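Local coordinates for protein 3-oxosteroid 1-dehydrogenase (Sterolibacterium denitrificans, PDB 7P18) that probably catalyses, with FAD as cofactor, the 1,2-dehydrogenation of 3-oxosteroids to 3-oxo-Delta(1)-steroids, passing the electrons to an acceptor, at residues L34-S39 with I249-N254. Numbering follows the deposited sequence.
Sequences LVVEKS and IVVKRN. With FAD (flavin-adenine dinucleotide), chain C.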
# COMPACT_ATOMS: atom_id res chain seq x y z
N LEU A 34 -20.50 -1.42 15.81
CA LEU A 34 -20.98 -1.67 14.43
C LEU A 34 -19.93 -1.19 13.43
O LEU A 34 -19.42 -0.06 13.59
CB LEU A 34 -22.29 -0.91 14.23
CG LEU A 34 -22.83 -0.89 12.79
CD1 LEU A 34 -23.24 -2.27 12.35
CD2 LEU A 34 -23.97 0.10 12.64
N VAL A 35 -19.67 -2.00 12.40
CA VAL A 35 -18.86 -1.58 11.22
C VAL A 35 -19.80 -1.36 10.02
O VAL A 35 -20.60 -2.26 9.76
CB VAL A 35 -17.77 -2.60 10.90
CG1 VAL A 35 -16.89 -2.12 9.74
CG2 VAL A 35 -16.94 -2.91 12.14
N VAL A 36 -19.70 -0.22 9.35
CA VAL A 36 -20.44 0.05 8.08
C VAL A 36 -19.45 0.16 6.91
O VAL A 36 -18.45 0.93 7.05
CB VAL A 36 -21.36 1.28 8.18
CG1 VAL A 36 -22.44 1.09 9.25
CG2 VAL A 36 -20.62 2.58 8.39
N GLU A 37 -19.73 -0.54 5.80
CA GLU A 37 -18.91 -0.60 4.57
C GLU A 37 -19.76 -0.15 3.37
O GLU A 37 -20.89 -0.68 3.21
CB GLU A 37 -18.35 -2.02 4.38
CG GLU A 37 -17.75 -2.28 2.99
CD GLU A 37 -16.64 -1.36 2.57
OE1 GLU A 37 -15.78 -1.05 3.46
OE2 GLU A 37 -16.61 -0.96 1.37
N LYS A 38 -19.26 0.83 2.61
CA LYS A 38 -19.90 1.45 1.42
C LYS A 38 -20.16 0.36 0.37
O LYS A 38 -21.27 0.35 -0.16
CB LYS A 38 -19.03 2.59 0.88
CG LYS A 38 -19.31 3.15 -0.52
CD LYS A 38 -18.37 4.32 -0.71
CE LYS A 38 -18.34 4.93 -2.07
NZ LYS A 38 -17.61 6.20 -2.06
N SER A 39 -19.19 -0.53 0.14
CA SER A 39 -19.16 -1.39 -1.07
C SER A 39 -19.77 -2.75 -0.73
O SER A 39 -20.18 -2.98 0.42
CB SER A 39 -17.76 -1.52 -1.64
OG SER A 39 -17.04 -2.54 -0.99
N ILE A 249 -23.92 8.90 13.05
CA ILE A 249 -23.79 9.11 11.58
C ILE A 249 -25.14 8.87 10.92
O ILE A 249 -25.95 8.14 11.48
CB ILE A 249 -22.72 8.16 11.00
CG1 ILE A 249 -23.11 6.69 11.13
CG2 ILE A 249 -21.37 8.45 11.63
CD1 ILE A 249 -22.21 5.72 10.38
N VAL A 250 -25.30 9.43 9.73
CA VAL A 250 -26.34 9.00 8.74
C VAL A 250 -25.68 8.09 7.71
O VAL A 250 -24.65 8.51 7.12
CB VAL A 250 -26.97 10.22 8.05
CG1 VAL A 250 -28.10 9.78 7.12
CG2 VAL A 250 -27.43 11.27 9.06
N VAL A 251 -26.27 6.92 7.48
CA VAL A 251 -25.91 6.02 6.36
C VAL A 251 -27.11 5.88 5.41
O VAL A 251 -28.24 6.31 5.74
CB VAL A 251 -25.46 4.65 6.86
CG1 VAL A 251 -24.21 4.79 7.73
CG2 VAL A 251 -26.58 3.89 7.58
N LYS A 252 -26.83 5.31 4.24
CA LYS A 252 -27.84 4.85 3.25
C LYS A 252 -27.83 3.33 3.31
O LYS A 252 -26.83 2.72 2.95
CB LYS A 252 -27.49 5.43 1.88
CG LYS A 252 -28.59 5.33 0.83
CD LYS A 252 -28.14 5.75 -0.56
CE LYS A 252 -28.66 4.84 -1.65
NZ LYS A 252 -28.90 5.59 -2.90
N ARG A 253 -28.90 2.73 3.85
CA ARG A 253 -28.99 1.29 4.20
C ARG A 253 -30.26 0.74 3.55
O ARG A 253 -31.34 1.31 3.81
CB ARG A 253 -29.02 1.15 5.72
CG ARG A 253 -29.45 -0.20 6.26
CD ARG A 253 -28.45 -1.29 5.99
NE ARG A 253 -28.54 -2.36 6.96
CZ ARG A 253 -27.87 -3.49 6.88
NH1 ARG A 253 -27.04 -3.69 5.87
NH2 ARG A 253 -28.03 -4.44 7.80
N ASN A 254 -30.15 -0.30 2.72
CA ASN A 254 -31.28 -0.83 1.92
C ASN A 254 -31.90 0.32 1.11
O ASN A 254 -33.12 0.33 0.94
CB ASN A 254 -32.35 -1.50 2.79
CG ASN A 254 -31.81 -2.69 3.55
OD1 ASN A 254 -31.92 -2.77 4.78
ND2 ASN A 254 -31.19 -3.61 2.84
PA FAD C . -8.93 0.98 2.81
O1A FAD C . -8.13 -0.24 3.10
O2A FAD C . -9.07 1.25 1.34
O5B FAD C . -10.35 0.78 3.49
C5B FAD C . -11.33 1.84 3.38
C4B FAD C . -12.69 1.22 3.27
O4B FAD C . -13.69 2.24 3.51
C3B FAD C . -13.02 0.59 1.90
O3B FAD C . -13.52 -0.74 2.05
C2B FAD C . -14.07 1.55 1.32
O2B FAD C . -14.91 0.93 0.35
C1B FAD C . -14.74 2.08 2.58
N9A FAD C . -15.44 3.35 2.41
C8A FAD C . -15.13 4.40 1.59
N7A FAD C . -16.06 5.36 1.62
C5A FAD C . -16.99 4.92 2.55
C6A FAD C . -18.19 5.47 3.04
N6A FAD C . -18.73 6.62 2.60
N1A FAD C . -18.87 4.76 3.96
C2A FAD C . -18.37 3.59 4.37
N3A FAD C . -17.29 2.93 3.93
C4A FAD C . -16.62 3.68 3.03
N1 FAD C . 0.56 -0.34 2.51
C2 FAD C . 1.30 -0.90 3.49
O2 FAD C . 1.56 -0.27 4.54
N3 FAD C . 1.77 -2.15 3.39
C4 FAD C . 1.77 -2.84 2.19
O4 FAD C . 2.12 -4.01 2.20
C4X FAD C . 1.03 -2.28 1.12
N5 FAD C . 0.97 -2.93 -0.04
C5X FAD C . 0.18 -2.39 -1.03
C6 FAD C . 0.02 -3.11 -2.23
C7 FAD C . -0.87 -2.70 -3.22
C7M FAD C . -1.04 -3.50 -4.49
C8 FAD C . -1.66 -1.56 -2.97
C8M FAD C . -2.67 -1.10 -4.02
C9 FAD C . -1.46 -0.81 -1.84
C9A FAD C . -0.58 -1.22 -0.82
N10 FAD C . -0.37 -0.49 0.36
C10 FAD C . 0.42 -1.00 1.38
C1' FAD C . -1.17 0.70 0.65
C2' FAD C . -2.37 0.31 1.54
O2' FAD C . -3.14 -0.75 0.98
C3' FAD C . -3.30 1.50 1.86
O3' FAD C . -2.56 2.70 2.09
C4' FAD C . -4.21 1.17 3.02
O4' FAD C . -4.89 -0.04 2.71
C5' FAD C . -5.22 2.26 3.33
O5' FAD C . -6.06 1.73 4.38
P FAD C . -7.39 2.50 4.79
O1P FAD C . -7.94 1.63 5.84
O2P FAD C . -7.19 3.93 4.99
O3P FAD C . -8.34 2.33 3.47
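Val36 meets Ile249 tip to tip, its CG2 methyl lying 4.0 Å from Ile249 CD1, and the same methyl is 4.3 Å from Val251 CG1. Val36, with CG1 anti to its carbonyl carbon (chi1 -62°), holds CG2 in the niche between backbone N and C; Ile249 directs its CG1 branch into the equivalent niche (chi1 64°) and extends it through an anti chi2 to CD1. No hydrogen bond joins the two segments, and this small apolar seam is buried. Directly beyond Val36 the chain turns to the adenosine half of FAD. Glu37 grips the ribose with both carboxylate oxygens, OE1 accepting from O3B of FAD and OE2 from O2B of FAD, each at 2.7 Å. Without the carboxylate, as with an alanine here, O2B and O3B would probably lose these acceptors, and Ser39 N its partner, leaving the ribose freer to shift. The carboxylate is itself steadied by Ser39 N, which donates to Glu37 OE2 over 2.9 Å from the anti side, 30° out of the plane, while Ser15 OG bonds OE1. Lys38 runs its extended chain along the adenine, with CB 3.4 Å from C4A of FAD, and ends in a salt bridge to Asp302. Farther out, Ile249 packs on Phe233, and Val251 on Leu260. An acidic residue just after the second strand of the parallel sheet, holding the ribose diol, is the classic Rossmann-type dinucleotide site, here with strand 245-253 of the separate mixed sheet packed against Val36 by side chains alone.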